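Local coordinates for protein putative peptidyl-arginine deiminase (Chlorobium tepidum, PDB 1XKN) that probably acts as a hydrolase of the agmatine and peptidyl-arginine deiminase family, converting guanidinium to ureido groups with release of ammonia, at residues Glu68-Arg73 and Glu81-His86. Residues are numbered along the deposited sequence; the frame is centred on the assembly and turned at random.
Sequences ELLKER and ERIVFH
Leu-70 and Ile-83 meet tip to tip, and their methyl groups make up most of this wholly apolar contact. CD1 of Leu-70 lies 3.6 Å from CD1 of Ile-83, while the second leucine methyl, CD2, is 3.9 Å from that same Ile-83 CD1, so the isoleucine tip touches both prongs of the leucine fork. The Ile-83 branch methyl CG2 adds a looser touch, 4.1 Å from Leu-70 CD1. The extended isoleucine chain, with CD1 anti to CA (chi2 180°), carries its end methyl out to the helix.

An aromatic edge completes the cluster. Leu-70 CD1 sits near the plane of the Phe-85 ring, 4.1 Å from CZ, and therefore meets its rim rather than its face. The same ring also packs on Ala-66 and Arg-67, one turn earlier in the helix.

No hydrogen bond crosses between the segments, whose nearest CA atoms, those of Leu-70 and Ile-83, stay 9.6 Å apart. Ala-44 of helix 36-50 also touches Leu-70, and strand 52-57 pairs in parallel with strand 83-87. Here helix 60-73 packs through Leu-70 against the edge strand that follows it, the helix-to-sheet packing of a beta-alpha-beta crossover.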
loop_
_atom_site.group_PDB
_atom_site.type_symbol
_atom_site.label_atom_id
_atom_site.label_comp_id
_atom_site.label_asym_id
_atom_site.label_seq_id
_atom_site.Cartn_x
_atom_site.Cartn_y
_atom_site.Cartn_z
ATOM N N GLU A 68 -18.328 12.362 12.120
ATOM C CA GLU A 68 -19.111 13.450 11.545
ATOM C C GLU A 68 -18.922 13.507 10.031
ATOM O O GLU A 68 -19.894 13.597 9.279
ATOM C CB GLU A 68 -18.715 14.790 12.169
ATOM C CG GLU A 68 -19.455 15.982 11.583
ATOM C CD GLU A 68 -20.955 15.916 11.810
ATOM O OE1 GLU A 68 -21.684 16.706 11.174
ATOM O OE2 GLU A 68 -21.409 15.085 12.626
ATOM N N LEU A 69 -17.671 13.455 9.588
ATOM C CA LEU A 69 -17.368 13.494 8.163
ATOM C C LEU A 69 -17.957 12.277 7.458
ATOM O O LEU A 69 -18.430 12.371 6.327
ATOM C CB LEU A 69 -15.851 13.555 7.947
ATOM C CG LEU A 69 -15.200 14.900 8.283
ATOM C CD1 LEU A 69 -13.710 14.723 8.509
ATOM C CD2 LEU A 69 -15.464 15.892 7.154
ATOM N N LEU A 70 -17.937 11.132 8.131
ATOM C CA LEU A 70 -18.486 9.915 7.549
ATOM C C LEU A 70 -20.000 10.024 7.414
ATOM O O LEU A 70 -20.593 9.425 6.521
ATOM C CB LEU A 70 -18.122 8.703 8.410
ATOM C CG LEU A 70 -16.680 8.214 8.240
ATOM C CD1 LEU A 70 -16.335 7.197 9.315
ATOM C CD2 LEU A 70 -16.516 7.607 6.852
ATOM N N LYS A 71 -20.620 10.802 8.298
ATOM C CA LYS A 71 -22.065 10.978 8.261
ATOM C C LYS A 71 -22.483 11.745 7.003
ATOM O O LYS A 71 -23.615 11.615 6.537
ATOM C CB LYS A 71 -22.539 11.715 9.517
ATOM C CG LYS A 71 -24.048 11.762 9.682
ATOM C CD LYS A 71 -24.434 12.410 11.002
ATOM C CE LYS A 71 -25.942 12.469 11.166
ATOM N NZ LYS A 71 -26.556 11.110 11.119
ATOM N N GLU A 72 -21.568 12.543 6.455
ATOM C CA GLU A 72 -21.863 13.298 5.240
ATOM C C GLU A 72 -21.824 12.362 4.039
ATOM O O GLU A 72 -22.473 12.609 3.020
ATOM C CB GLU A 72 -20.847 14.427 5.029
ATOM C CG GLU A 72 -20.807 15.456 6.143
ATOM C CD GLU A 72 -20.219 16.775 5.687
ATOM O OE1 GLU A 72 -20.857 17.451 4.851
ATOM O OE2 GLU A 72 -19.120 17.139 6.158
ATOM N N ARG A 73 -21.055 11.285 4.163
ATOM C CA ARG A 73 -20.930 10.304 3.091
ATOM C C ARG A 73 -22.000 9.228 3.250
ATOM O O ARG A 73 -22.495 8.675 2.267
ATOM C CB ARG A 73 -19.548 9.644 3.135
ATOM C CG ARG A 73 -18.375 10.612 3.132
ATOM C CD ARG A 73 -18.218 11.317 1.798
ATOM N NE ARG A 73 -17.033 12.172 1.786
ATOM C CZ ARG A 73 -16.560 12.785 0.705
ATOM N NH1 ARG A 73 -17.168 12.639 -0.464
ATOM N NH2 ARG A 73 -15.475 13.542 0.794
ATOM N N GLU A 81 -21.755 0.198 11.122
ATOM C CA GLU A 81 -21.275 -0.903 11.958
ATOM C C GLU A 81 -19.966 -1.496 11.451
ATOM O O GLU A 81 -19.237 -2.129 12.212
ATOM C CB GLU A 81 -22.315 -2.026 12.034
ATOM C CG GLU A 81 -23.599 -1.680 12.781
ATOM C CD GLU A 81 -24.444 -0.668 12.044
ATOM O OE1 GLU A 81 -24.593 -0.807 10.814
ATOM O OE2 GLU A 81 -24.973 0.256 12.697
ATOM N N ARG A 82 -19.675 -1.291 10.171
ATOM C CA ARG A 82 -18.464 -1.829 9.569
ATOM C C ARG A 82 -17.222 -0.993 9.846
ATOM O O ARG A 82 -16.102 -1.457 9.639
ATOM C CB ARG A 82 -18.654 -1.979 8.062
ATOM C CG ARG A 82 -19.815 -2.886 7.680
ATOM C CD ARG A 82 -19.977 -2.943 6.176
ATOM N NE ARG A 82 -21.113 -3.764 5.773
ATOM C CZ ARG A 82 -21.469 -3.968 4.507
ATOM N NH1 ARG A 82 -20.774 -3.410 3.523
ATOM N NH2 ARG A 82 -22.521 -4.727 4.227
ATOM N N ILE A 83 -17.410 0.239 10.309
ATOM C CA ILE A 83 -16.272 1.095 10.606
ATOM C C ILE A 83 -15.977 1.057 12.102
ATOM O O ILE A 83 -16.736 1.580 12.919
ATOM C CB ILE A 83 -16.529 2.538 10.130
ATOM C CG1 ILE A 83 -16.747 2.534 8.614
ATOM C CG2 ILE A 83 -15.354 3.434 10.507
ATOM C CD1 ILE A 83 -17.014 3.886 8.001
ATOM N N VAL A 84 -14.869 0.407 12.442
ATOM C CA VAL A 84 -14.446 0.240 13.827
ATOM C C VAL A 84 -13.223 1.094 14.154
ATOM O O VAL A 84 -12.194 1.013 13.474
ATOM C CB VAL A 84 -14.096 -1.238 14.115
ATOM C CG1 VAL A 84 -13.757 -1.420 15.581
ATOM C CG2 VAL A 84 -15.261 -2.134 13.715
ATOM N N PHE A 85 -13.332 1.902 15.206
ATOM C CA PHE A 85 -12.230 2.766 15.627
ATOM C C PHE A 85 -11.379 2.139 16.717
ATOM O O PHE A 85 -11.882 1.441 17.595
ATOM C CB PHE A 85 -12.766 4.114 16.121
ATOM C CG PHE A 85 -13.410 4.933 15.046
ATOM C CD1 PHE A 85 -14.730 4.706 14.678
ATOM C CD2 PHE A 85 -12.673 5.888 14.353
ATOM C CE1 PHE A 85 -15.307 5.419 13.630
ATOM C CE2 PHE A 85 -13.241 6.605 13.305
ATOM C CZ PHE A 85 -14.560 6.368 12.941
ATOM N N HIS A 86 -10.079 2.399 16.649
ATOM C CA HIS A 86 -9.142 1.883 17.632
ATOM C C HIS A 86 -8.288 3.019 18.146
ATOM O O HIS A 86 -7.773 3.818 17.361
ATOM C CB HIS A 86 -8.235 0.817 17.014
ATOM C CG HIS A 86 -8.978 -0.349 16.450
ATOM N ND1 HIS A 86 -9.610 -0.309 15.226
ATOM C CD2 HIS A 86 -9.232 -1.575 16.965
ATOM C CE1 HIS A 86 -10.221 -1.460 15.013
ATOM N NE2 HIS A 86 -10.008 -2.246 16.052
#